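Local structure of polyhedrin (Orgyia pseudotsugata cypovirus 5, 5A8U) at residues S117-F128 with F187-Y197; D155-P163 with M170-R178. The protein forms the crystalline matrix of the viral occlusion bodies (polyhedra), which protect cypovirus particles outside the host until insect larvae ingest them. All coordinates share one frame; numbering follows the deposited sequence.

Following the chain from its N terminus, strand 109-115 runs into residues 117-128, the first half of interaction 1, whose partner 187-197 arrives only after 58 intervening residues. Inside that long excursion lies interaction 2, where 155-163 meets 170-178 across a short hairpin connection; it is therefore nested in the loop that interaction 1 closes. The two centres are 10 Å apart. Interaction 1 pairs strands 124-128 and 189-195 of the three-stranded sheet, while interaction 2 builds the outer hairpin of the six-stranded sheet. Residues 155-158 bridge them: Leu-125 N probably donates to Asp-155 O, at 3.0 Å, and Ile-157 packs on Leu-125.

Interaction 1 (S117-F128 with F187-Y197); sequences SVDWNATRLRFF and FPTIGFEVYRY
Glu-193 CG lies anti to its carbonyl carbon (chi1 -53°) and the chain runs on extended, as does that of Arg-124 (chi1 -73°), so the two side chains lie alongside each other. Arg-124 NH1 meets OE1 of Glu-193 on its syn side at 2.9 Å, with the guanidinium and carboxylate planes 53° apart. Tyr-195 OH reaches OE1 of Glu-193, 2.6 Å away, from the opposite face of the carboxylate. Arg-126 comes in differently: its NH2 lies above the carboxylate plane, 2.8 Å from Glu-193 OE2. Two salt bridges and the phenol thus fix the carboxylate's rotation, and the two arginines would be expected to favour its ionised form. On the other face of this antiparallel ladder, Phe-127 CE1 rests 3.6 Å from Ile-190 CG2, the two side chains running side by side. Beyond the regular pairing, a water joins Tyr-195 N to Asp-119 O and Thr-123 OG1. Strand 189-195 is the middle of its sheet, between 124-128 and 53-58. Ser-219 of the second subunit bonds to Glu-193 and Arg-126, while the Leu-125, Phe-127 and Ile-190 face packs against strands 30-37, 109-115 and 169-178.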
loop_
_atom_site.group_PDB
_atom_site.type_symbol
_atom_site.label_atom_id
_atom_site.label_comp_id
_atom_site.label_asym_id
_atom_site.label_seq_id
_atom_site.Cartn_x
_atom_site.Cartn_y
_atom_site.Cartn_z
ATOM N N SER A 117 14.038 -19.132 -3.139
ATOM C CA SER A 117 13.851 -20.047 -4.269
ATOM C C SER A 117 12.912 -19.367 -5.256
ATOM O O SER A 117 11.676 -19.466 -5.162
ATOM C CB SER A 117 13.286 -21.390 -3.801
ATOM O OG SER A 117 13.140 -22.276 -4.901
ATOM N N VAL A 118 13.521 -18.653 -6.197
ATOM C CA VAL A 118 12.826 -17.692 -7.046
ATOM C C VAL A 118 12.833 -18.159 -8.497
ATOM O O VAL A 118 13.795 -18.763 -8.952
ATOM C CB VAL A 118 13.509 -16.307 -6.917
ATOM C CG1 VAL A 118 13.054 -15.312 -8.035
ATOM C CG2 VAL A 118 13.296 -15.751 -5.498
ATOM N N ASP A 119 11.733 -17.933 -9.203
ATOM C CA ASP A 119 11.704 -18.122 -10.658
ATOM C C ASP A 119 12.504 -16.975 -11.271
ATOM O O ASP A 119 11.930 -15.976 -11.694
ATOM C CB ASP A 119 10.240 -18.110 -11.144
ATOM C CG ASP A 119 10.097 -18.430 -12.642
ATOM O OD1 ASP A 119 11.106 -18.782 -13.287
ATOM O OD2 ASP A 119 8.960 -18.381 -13.175
ATOM N N TRP A 120 13.832 -17.102 -11.288
ATOM C CA TRP A 120 14.695 -15.982 -11.675
ATOM C C TRP A 120 14.351 -15.351 -13.025
ATOM O O TRP A 120 14.349 -14.131 -13.148
ATOM C CB TRP A 120 16.173 -16.370 -11.661
ATOM C CG TRP A 120 16.565 -17.080 -10.406
ATOM C CD1 TRP A 120 16.760 -18.424 -10.248
ATOM C CD2 TRP A 120 16.778 -16.492 -9.113
ATOM N NE1 TRP A 120 17.097 -18.706 -8.936
ATOM C CE2 TRP A 120 17.103 -17.539 -8.224
ATOM C CE3 TRP A 120 16.723 -15.180 -8.622
ATOM C CZ2 TRP A 120 17.391 -17.317 -6.873
ATOM C CZ3 TRP A 120 17.010 -14.968 -7.272
ATOM C CH2 TRP A 120 17.334 -16.030 -6.424
ATOM N N ASN A 121 14.056 -16.180 -14.021
ATOM C CA ASN A 121 13.754 -15.681 -15.366
ATOM C C ASN A 121 12.569 -14.735 -15.394
ATOM O O ASN A 121 12.472 -13.895 -16.290
ATOM C CB ASN A 121 13.485 -16.825 -16.348
ATOM C CG ASN A 121 14.721 -17.643 -16.651
ATOM O OD1 ASN A 121 15.837 -17.128 -16.665
ATOM N ND2 ASN A 121 14.522 -18.927 -16.924
ATOM N N ALA A 122 11.666 -14.884 -14.423
ATOM C CA ALA A 122 10.399 -14.148 -14.417
ATOM C C ALA A 122 10.463 -12.783 -13.706
ATOM O O ALA A 122 9.487 -12.038 -13.704
ATOM C CB ALA A 122 9.278 -15.009 -13.815
ATOM N N THR A 123 11.601 -12.458 -13.113
ATOM C CA THR A 123 11.708 -11.197 -12.385
ATOM C C THR A 123 11.530 -9.998 -13.311
ATOM O O THR A 123 12.163 -9.932 -14.371
ATOM C CB THR A 123 13.079 -11.116 -11.683
ATOM O OG1 THR A 123 13.167 -12.175 -10.717
ATOM C CG2 THR A 123 13.259 -9.772 -11.002
ATOM N N ARG A 124 10.682 -9.056 -12.899
ATOM C CA ARG A 124 10.558 -7.762 -13.587
ATOM C C ARG A 124 11.032 -6.620 -12.712
ATOM O O ARG A 124 10.641 -6.525 -11.550
ATOM C CB ARG A 124 9.100 -7.488 -13.962
ATOM C CG ARG A 124 8.602 -8.344 -15.102
ATOM C CD ARG A 124 7.089 -8.229 -15.217
ATOM N NE ARG A 124 6.583 -8.714 -16.496
ATOM C CZ ARG A 124 5.308 -9.014 -16.721
ATOM N NH1 ARG A 124 4.422 -8.921 -15.734
ATOM N NH2 ARG A 124 4.926 -9.428 -17.920
ATOM N N LEU A 125 11.828 -5.719 -13.289
ATOM C CA LEU A 125 12.175 -4.475 -12.618
ATOM C C LEU A 125 11.843 -3.393 -13.625
ATOM O O LEU A 125 12.408 -3.373 -14.722
ATOM C CB LEU A 125 13.663 -4.430 -12.247
ATOM C CG LEU A 125 14.181 -3.108 -11.650
ATOM C CD1 LEU A 125 13.423 -2.657 -10.388
ATOM C CD2 LEU A 125 15.699 -3.184 -11.403
ATOM N N ARG A 126 10.904 -2.515 -13.287
ATOM C CA ARG A 126 10.517 -1.470 -14.231
ATOM C C ARG A 126 10.990 -0.101 -13.795
ATOM O O ARG A 126 10.802 0.287 -12.635
ATOM C CB ARG A 126 8.988 -1.395 -14.373
ATOM C CG ARG A 126 8.288 -2.710 -14.751
ATOM C CD ARG A 126 6.810 -2.450 -15.067
ATOM N NE ARG A 126 6.017 -3.675 -15.219
ATOM C CZ ARG A 126 5.359 -4.271 -14.230
ATOM N NH1 ARG A 126 5.401 -3.766 -12.991
ATOM N NH2 ARG A 126 4.660 -5.380 -14.470
ATOM N N PHE A 127 11.568 0.654 -14.727
ATOM C CA PHE A 127 11.970 2.034 -14.439
ATOM C C PHE A 127 11.016 3.052 -15.047
ATOM O O PHE A 127 10.532 2.867 -16.168
ATOM C CB PHE A 127 13.388 2.291 -14.949
ATOM C CG PHE A 127 14.445 1.698 -14.071
ATOM C CD1 PHE A 127 14.684 2.239 -12.817
ATOM C CD2 PHE A 127 15.198 0.612 -14.490
ATOM C CE1 PHE A 127 15.647 1.710 -11.981
ATOM C CE2 PHE A 127 16.182 0.068 -13.653
ATOM C CZ PHE A 127 16.403 0.620 -12.394
ATOM N N PHE A 128 10.753 4.111 -14.288
ATOM C CA PHE A 128 9.901 5.213 -14.715
ATOM C C PHE A 128 10.648 6.490 -14.383
ATOM O O PHE A 128 11.548 6.502 -13.544
ATOM C CB PHE A 128 8.563 5.205 -13.947
ATOM C CG PHE A 128 7.802 3.906 -14.066
ATOM C CD1 PHE A 128 8.134 2.816 -13.266
ATOM C CD2 PHE A 128 6.768 3.780 -14.977
ATOM C CE1 PHE A 128 7.448 1.619 -13.381
ATOM C CE2 PHE A 128 6.068 2.590 -15.089
ATOM C CZ PHE A 128 6.414 1.510 -14.297
ATOM N N PHE A 187 16.633 10.316 -12.366
ATOM C CA PHE A 187 15.722 10.544 -11.239
ATOM C C PHE A 187 14.581 9.531 -11.290
ATOM O O PHE A 187 13.421 9.892 -11.504
ATOM C CB PHE A 187 15.204 11.990 -11.246
ATOM C CG PHE A 187 16.316 13.016 -11.248
ATOM C CD1 PHE A 187 17.033 13.289 -10.079
ATOM C CD2 PHE A 187 16.645 13.693 -12.405
ATOM C CE1 PHE A 187 18.061 14.227 -10.075
ATOM C CE2 PHE A 187 17.671 14.622 -12.411
ATOM C CZ PHE A 187 18.385 14.885 -11.249
ATOM N N PRO A 188 14.915 8.245 -11.090
ATOM C CA PRO A 188 13.922 7.208 -11.357
ATOM C C PRO A 188 12.891 6.978 -10.257
ATOM O O PRO A 188 13.060 7.356 -9.094
ATOM C CB PRO A 188 14.782 5.942 -11.497
ATOM C CG PRO A 188 15.881 6.163 -10.526
ATOM C CD PRO A 188 16.202 7.666 -10.647
ATOM N N THR A 189 11.789 6.367 -10.673
ATOM C CA THR A 189 10.905 5.668 -9.759
ATOM C C THR A 189 10.818 4.220 -10.259
ATOM O O THR A 189 11.147 3.949 -11.418
ATOM C CB THR A 189 9.531 6.355 -9.674
ATOM O OG1 THR A 189 8.934 6.401 -10.973
ATOM C CG2 THR A 189 9.700 7.792 -9.177
ATOM N N ILE A 190 10.409 3.290 -9.400
ATOM C CA ILE A 190 10.490 1.878 -9.776
ATOM C C ILE A 190 9.262 1.076 -9.402
ATOM O O ILE A 190 8.556 1.411 -8.461
ATOM C CB ILE A 190 11.703 1.152 -9.131
ATOM C CG1 ILE A 190 11.539 1.040 -7.610
ATOM C CG2 ILE A 190 13.036 1.798 -9.556
ATOM C CD1 ILE A 190 12.624 0.201 -6.975
ATOM N N GLY A 191 9.038 0.012 -10.163
ATOM C CA GLY A 191 8.114 -1.049 -9.805
ATOM C C GLY A 191 8.807 -2.379 -10.054
ATOM O O GLY A 191 9.680 -2.479 -10.915
ATOM N N PHE A 192 8.447 -3.404 -9.296
ATOM C CA PHE A 192 9.043 -4.727 -9.503
ATOM C C PHE A 192 8.042 -5.860 -9.228
ATOM O O PHE A 192 7.048 -5.680 -8.496
ATOM C CB PHE A 192 10.287 -4.904 -8.611
ATOM C CG PHE A 192 9.964 -4.904 -7.135
ATOM C CD1 PHE A 192 9.539 -6.073 -6.507
ATOM C CD2 PHE A 192 10.047 -3.734 -6.391
ATOM C CE1 PHE A 192 9.197 -6.077 -5.150
ATOM C CE2 PHE A 192 9.710 -3.740 -5.026
ATOM C CZ PHE A 192 9.286 -4.913 -4.420
ATOM N N GLU A 193 8.312 -7.019 -9.829
ATOM C CA GLU A 193 7.562 -8.252 -9.527
ATOM C C GLU A 193 8.541 -9.400 -9.441
ATOM O O GLU A 193 9.387 -9.557 -10.311
ATOM C CB GLU A 193 6.530 -8.562 -10.619
ATOM C CG GLU A 193 5.595 -7.399 -10.925
ATOM C CD GLU A 193 4.690 -7.651 -12.124
ATOM O OE1 GLU A 193 4.941 -8.625 -12.879
ATOM O OE2 GLU A 193 3.722 -6.882 -12.305
ATOM N N VAL A 194 8.430 -10.192 -8.389
ATOM C CA VAL A 194 9.301 -11.350 -8.194
ATOM C C VAL A 194 8.411 -12.535 -7.825
ATOM O O VAL A 194 7.442 -12.393 -7.083
ATOM C CB VAL A 194 10.311 -11.069 -7.075
ATOM C CG1 VAL A 194 10.994 -12.356 -6.547
ATOM C CG2 VAL A 194 11.329 -10.022 -7.522
ATOM N N TYR A 195 8.750 -13.694 -8.366
ATOM C CA TYR A 195 7.895 -14.861 -8.298
ATOM C C TYR A 195 8.594 -16.106 -7.758
ATOM O O TYR A 195 9.744 -16.377 -8.075
ATOM C CB TYR A 195 7.362 -15.177 -9.710
ATOM C CG TYR A 195 6.536 -14.063 -10.317
ATOM C CD1 TYR A 195 7.140 -13.047 -11.046
ATOM C CD2 TYR A 195 5.152 -14.036 -10.168
ATOM C CE1 TYR A 195 6.394 -12.027 -11.607
ATOM C CE2 TYR A 195 4.394 -13.037 -10.730
ATOM C CZ TYR A 195 5.013 -12.035 -11.451
ATOM O OH TYR A 195 4.282 -11.030 -12.015
ATOM N N ARG A 196 7.850 -16.870 -6.963
ATOM C CA ARG A 196 8.276 -18.155 -6.431
ATOM C C ARG A 196 8.651 -19.143 -7.528
ATOM O O ARG A 196 7.904 -19.325 -8.502
ATOM C CB ARG A 196 7.112 -18.714 -5.596
ATOM C CG ARG A 196 7.120 -20.206 -5.307
ATOM C CD ARG A 196 8.147 -20.586 -4.279
ATOM N NE ARG A 196 8.041 -19.824 -3.031
ATOM C CZ ARG A 196 8.932 -19.924 -2.053
ATOM N NH1 ARG A 196 9.961 -20.753 -2.206
ATOM N NH2 ARG A 196 8.813 -19.211 -0.941
ATOM N N TYR A 197 9.797 -19.809 -7.363
ATOM C CA TYR A 197 10.091 -20.981 -8.167
ATOM C C TYR A 197 9.247 -22.142 -7.654
ATOM O O TYR A 197 9.242 -22.470 -6.458
ATOM C CB TYR A 197 11.570 -21.361 -8.062
ATOM C CG TYR A 197 11.916 -22.617 -8.820
ATOM C CD1 TYR A 197 11.857 -22.645 -10.198
ATOM C CD2 TYR A 197 12.287 -23.781 -8.146
ATOM C CE1 TYR A 197 12.172 -23.804 -10.908
ATOM C CE2 TYR A 197 12.611 -24.945 -8.838
ATOM C CZ TYR A 197 12.548 -24.945 -10.221
ATOM O OH TYR A 197 12.880 -26.082 -10.924
HETATM O O HOH W 1 10.527 -22.888 -4.255
HETATM O O HOH W 2 10.865 -13.741 -10.290
#

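Interaction 2 (D155-P163 with M170-R178); sequences DIINSKMQP and MAGKSYYVR
Met-161 and Tyr-175 meet at about a right angle, Met-161 CG lying 4.0 Å from Tyr-175 CB, and this is the close-packed heart of the contact. The methionine chain bends at its last torsion (chi3 78°), which carries CE over the backbone of the opposite strand to 3.5 Å from Lys-173 O. Its CB meanwhile rests against the CB of Lys-173. Ile-157 adds a methyl near the tyrosine ring, and Phe-112 of strand 109-115 and Leu-125 of strand 124-128 complete this buried side. Next to it the backbones join: Gln-162 N donates to Ser-174 O at 2.7 Å in a nearly straight bond (176° at the hydrogen), and Ser-174 N returns one to Gln-162 O. The polar edge of this tight part belongs to Lys-173, which stretches out fully and brings NZ to OD1 of Asn-158 at 2.7 Å, tilted 24° from the carbonyl plane of the amide. A water accepts from the same NZ and donates to Asn-158 O and Met-161 O, tying the 3-10 turn to the strand.

The solvent side is looser. Lys-160 runs alongside Tyr-175, pointing the same way, its CB 3.9 Å from CE1 of the ring, and here the contact is made by the aliphatic part of the lysine. Gln-162, also exposed, turns its amide oxygen to Gln-246. Pro-163, exposed, lays CB 3.5 Å from SD of Met-170, beside the Met-170 CG.

In the longer strand, Ala-171 and Gly-172 together sit across from the single residue Leu-164, which makes a classic beta bulge. Residues 162-166 and 169-178 form an antiparallel beta hairpin, entered through a 3-10 turn, at one edge of the six-stranded antiparallel sheet of the polyhedrin chain.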
loop_
_atom_site.group_PDB
_atom_site.type_symbol
_atom_site.label_atom_id
_atom_site.label_comp_id
_atom_site.label_asym_id
_atom_site.label_seq_id
_atom_site.Cartn_x
_atom_site.Cartn_y
_atom_site.Cartn_z
ATOM N N ASP A 155 12.414 -5.289 -18.958
ATOM C CA ASP A 155 12.046 -5.427 -17.553
ATOM C C ASP A 155 12.616 -6.733 -17.015
ATOM O O ASP A 155 12.780 -6.897 -15.823
ATOM C CB ASP A 155 10.523 -5.481 -17.387
ATOM C CG ASP A 155 9.826 -4.238 -17.892
ATOM O OD1 ASP A 155 10.482 -3.189 -18.071
ATOM O OD2 ASP A 155 8.598 -4.318 -18.084
ATOM N N ILE A 156 12.877 -7.680 -17.913
ATOM C CA ILE A 156 13.355 -8.997 -17.537
ATOM C C ILE A 156 14.851 -8.869 -17.338
ATOM O O ILE A 156 15.630 -9.014 -18.285
ATOM C CB ILE A 156 13.028 -10.041 -18.625
ATOM C CG1 ILE A 156 11.505 -10.111 -18.832
ATOM C CG2 ILE A 156 13.550 -11.412 -18.224
ATOM C CD1 ILE A 156 10.757 -10.594 -17.586
ATOM N N ILE A 157 15.242 -8.598 -16.101
ATOM C CA ILE A 157 16.624 -8.253 -15.801
ATOM C C ILE A 157 17.503 -9.428 -15.417
ATOM O O ILE A 157 18.698 -9.238 -15.187
ATOM C CB ILE A 157 16.710 -7.227 -14.655
ATOM C CG1 ILE A 157 15.917 -7.709 -13.443
ATOM C CG2 ILE A 157 16.269 -5.845 -15.143
ATOM C CD1 ILE A 157 16.285 -6.940 -12.171
ATOM N N ASN A 158 16.930 -10.629 -15.347
ATOM C CA ASN A 158 17.649 -11.787 -14.834
ATOM C C ASN A 158 19.074 -11.912 -15.366
ATOM O O ASN A 158 20.019 -12.112 -14.602
ATOM C CB ASN A 158 16.883 -13.090 -15.110
ATOM C CG ASN A 158 17.560 -14.289 -14.485
ATOM O OD1 ASN A 158 17.989 -14.237 -13.333
ATOM N ND2 ASN A 158 17.667 -15.370 -15.239
ATOM N N SER A 159 19.246 -11.793 -16.674
ATOM C CA SER A 159 20.576 -12.048 -17.236
ATOM C C SER A 159 21.628 -11.028 -16.785
ATOM O O SER A 159 22.821 -11.343 -16.768
ATOM C CB SER A 159 20.536 -12.188 -18.767
ATOM O OG SER A 159 20.166 -10.977 -19.399
ATOM N N LYS A 160 21.195 -9.826 -16.401
ATOM C CA LYS A 160 22.123 -8.805 -15.889
ATOM C C LYS A 160 22.375 -8.928 -14.378
ATOM O O LYS A 160 23.248 -8.258 -13.832
ATOM C CB LYS A 160 21.593 -7.397 -16.186
ATOM C CG LYS A 160 21.651 -6.975 -17.651
ATOM C CD LYS A 160 21.238 -5.512 -17.778
ATOM C CE LYS A 160 21.742 -4.889 -19.085
ATOM N NZ LYS A 160 21.712 -3.390 -19.062
ATOM N N MET A 161 21.608 -9.767 -13.696
ATOM C CA MET A 161 21.814 -9.932 -12.256
ATOM C C MET A 161 23.007 -10.848 -11.973
ATOM O O MET A 161 23.277 -11.777 -12.740
ATOM C CB MET A 161 20.549 -10.472 -11.599
ATOM C CG MET A 161 19.329 -9.609 -11.884
ATOM S SD MET A 161 17.906 -10.137 -10.900
ATOM C CE MET A 161 18.315 -9.415 -9.316
ATOM N N GLN A 162 23.720 -10.557 -10.883
ATOM C CA GLN A 162 24.896 -11.308 -10.496
ATOM C C GLN A 162 24.527 -12.303 -9.414
ATOM O O GLN A 162 23.857 -11.956 -8.449
ATOM C CB GLN A 162 25.980 -10.356 -9.982
ATOM C CG GLN A 162 26.397 -9.299 -10.986
ATOM C CD GLN A 162 27.482 -8.406 -10.435
ATOM O OE1 GLN A 162 28.442 -8.891 -9.853
ATOM N NE2 GLN A 162 27.332 -7.104 -10.601
ATOM N N PRO A 163 24.988 -13.549 -9.555
ATOM C CA PRO A 163 24.648 -14.560 -8.552
ATOM C C PRO A 163 25.392 -14.311 -7.243
ATOM O O PRO A 163 26.584 -14.002 -7.241
ATOM C CB PRO A 163 25.127 -15.869 -9.192
ATOM C CG PRO A 163 25.414 -15.549 -10.623
ATOM C CD PRO A 163 25.802 -14.108 -10.651
ATOM N N MET A 170 23.576 -21.022 -4.508
ATOM C CA MET A 170 23.261 -19.648 -4.898
ATOM C C MET A 170 22.034 -19.170 -4.129
ATOM O O MET A 170 20.936 -19.684 -4.331
ATOM C CB MET A 170 23.024 -19.502 -6.405
ATOM C CG MET A 170 22.883 -18.026 -6.825
ATOM S SD MET A 170 22.212 -17.725 -8.469
ATOM C CE MET A 170 20.467 -18.103 -8.216
ATOM N N ALA A 171 22.215 -18.186 -3.249
ATOM C CA ALA A 171 21.132 -17.745 -2.370
ATOM C C ALA A 171 20.256 -16.673 -3.010
ATOM O O ALA A 171 19.055 -16.582 -2.749
ATOM C CB ALA A 171 21.696 -17.228 -1.052
ATOM N N GLY A 172 20.859 -15.832 -3.826
ATOM C CA GLY A 172 20.101 -14.774 -4.447
ATOM C C GLY A 172 20.869 -14.188 -5.605
ATOM O O GLY A 172 21.911 -14.712 -6.008
ATOM N N LYS A 173 20.338 -13.106 -6.161
ATOM C CA LYS A 173 21.005 -12.395 -7.237
ATOM C C LYS A 173 20.887 -10.907 -6.992
ATOM O O LYS A 173 19.928 -10.440 -6.368
ATOM C CB LYS A 173 20.398 -12.741 -8.599
ATOM C CG LYS A 173 20.430 -14.222 -8.947
ATOM C CD LYS A 173 20.131 -14.343 -10.440
ATOM C CE LYS A 173 20.039 -15.747 -10.952
ATOM N NZ LYS A 173 20.064 -15.642 -12.461
ATOM N N SER A 174 21.867 -10.165 -7.486
ATOM C CA SER A 174 21.896 -8.730 -7.257
ATOM C C SER A 174 22.112 -7.988 -8.559
ATOM O O SER A 174 22.878 -8.429 -9.427
ATOM C CB SER A 174 23.032 -8.388 -6.273
ATOM O OG SER A 174 23.219 -6.991 -6.187
ATOM N N TYR A 175 21.450 -6.844 -8.693
ATOM C CA TYR A 175 21.658 -5.987 -9.847
ATOM C C TYR A 175 22.050 -4.593 -9.357
ATOM O O TYR A 175 21.312 -3.955 -8.582
ATOM C CB TYR A 175 20.392 -5.938 -10.718
ATOM C CG TYR A 175 20.515 -5.006 -11.897
ATOM C CD1 TYR A 175 21.581 -5.122 -12.779
ATOM C CD2 TYR A 175 19.561 -4.018 -12.139
ATOM C CE1 TYR A 175 21.712 -4.272 -13.875
ATOM C CE2 TYR A 175 19.679 -3.156 -13.238
ATOM C CZ TYR A 175 20.769 -3.287 -14.094
ATOM O OH TYR A 175 20.908 -2.447 -15.180
ATOM N N TYR A 176 23.212 -4.121 -9.803
ATOM C CA TYR A 176 23.672 -2.788 -9.427
ATOM C C TYR A 176 23.503 -1.847 -10.604
ATOM O O TYR A 176 23.894 -2.165 -11.735
ATOM C CB TYR A 176 25.155 -2.820 -8.990
ATOM C CG TYR A 176 25.719 -1.450 -8.692
ATOM C CD1 TYR A 176 25.576 -0.884 -7.425
ATOM C CD2 TYR A 176 26.390 -0.726 -9.668
ATOM C CE1 TYR A 176 26.085 0.368 -7.143
ATOM C CE2 TYR A 176 26.909 0.534 -9.395
ATOM C CZ TYR A 176 26.756 1.070 -8.128
ATOM O OH TYR A 176 27.258 2.319 -7.854
ATOM N N VAL A 177 22.910 -0.685 -10.357
ATOM C CA VAL A 177 22.758 0.267 -11.455
ATOM C C VAL A 177 22.887 1.720 -11.028
ATOM O O VAL A 177 22.383 2.145 -9.985
ATOM C CB VAL A 177 21.448 0.048 -12.246
ATOM C CG1 VAL A 177 20.247 0.449 -11.392
ATOM C CG2 VAL A 177 21.468 0.845 -13.559
ATOM N N ARG A 178 23.605 2.478 -11.847
ATOM C CA ARG A 178 23.777 3.894 -11.623
ATOM C C ARG A 178 22.646 4.672 -12.274
ATOM O O ARG A 178 22.184 4.339 -13.368
ATOM C CB ARG A 178 25.120 4.357 -12.191
ATOM C CG ARG A 178 26.334 3.809 -11.461
ATOM C CD ARG A 178 26.789 4.748 -10.366
ATOM N NE ARG A 178 28.007 4.280 -9.705
ATOM C CZ ARG A 178 29.241 4.591 -10.090
ATOM N NH1 ARG A 178 29.433 5.371 -11.142
ATOM N NH2 ARG A 178 30.285 4.129 -9.418
HETATM O O HOH W 3 22.317 -14.130 -13.954
#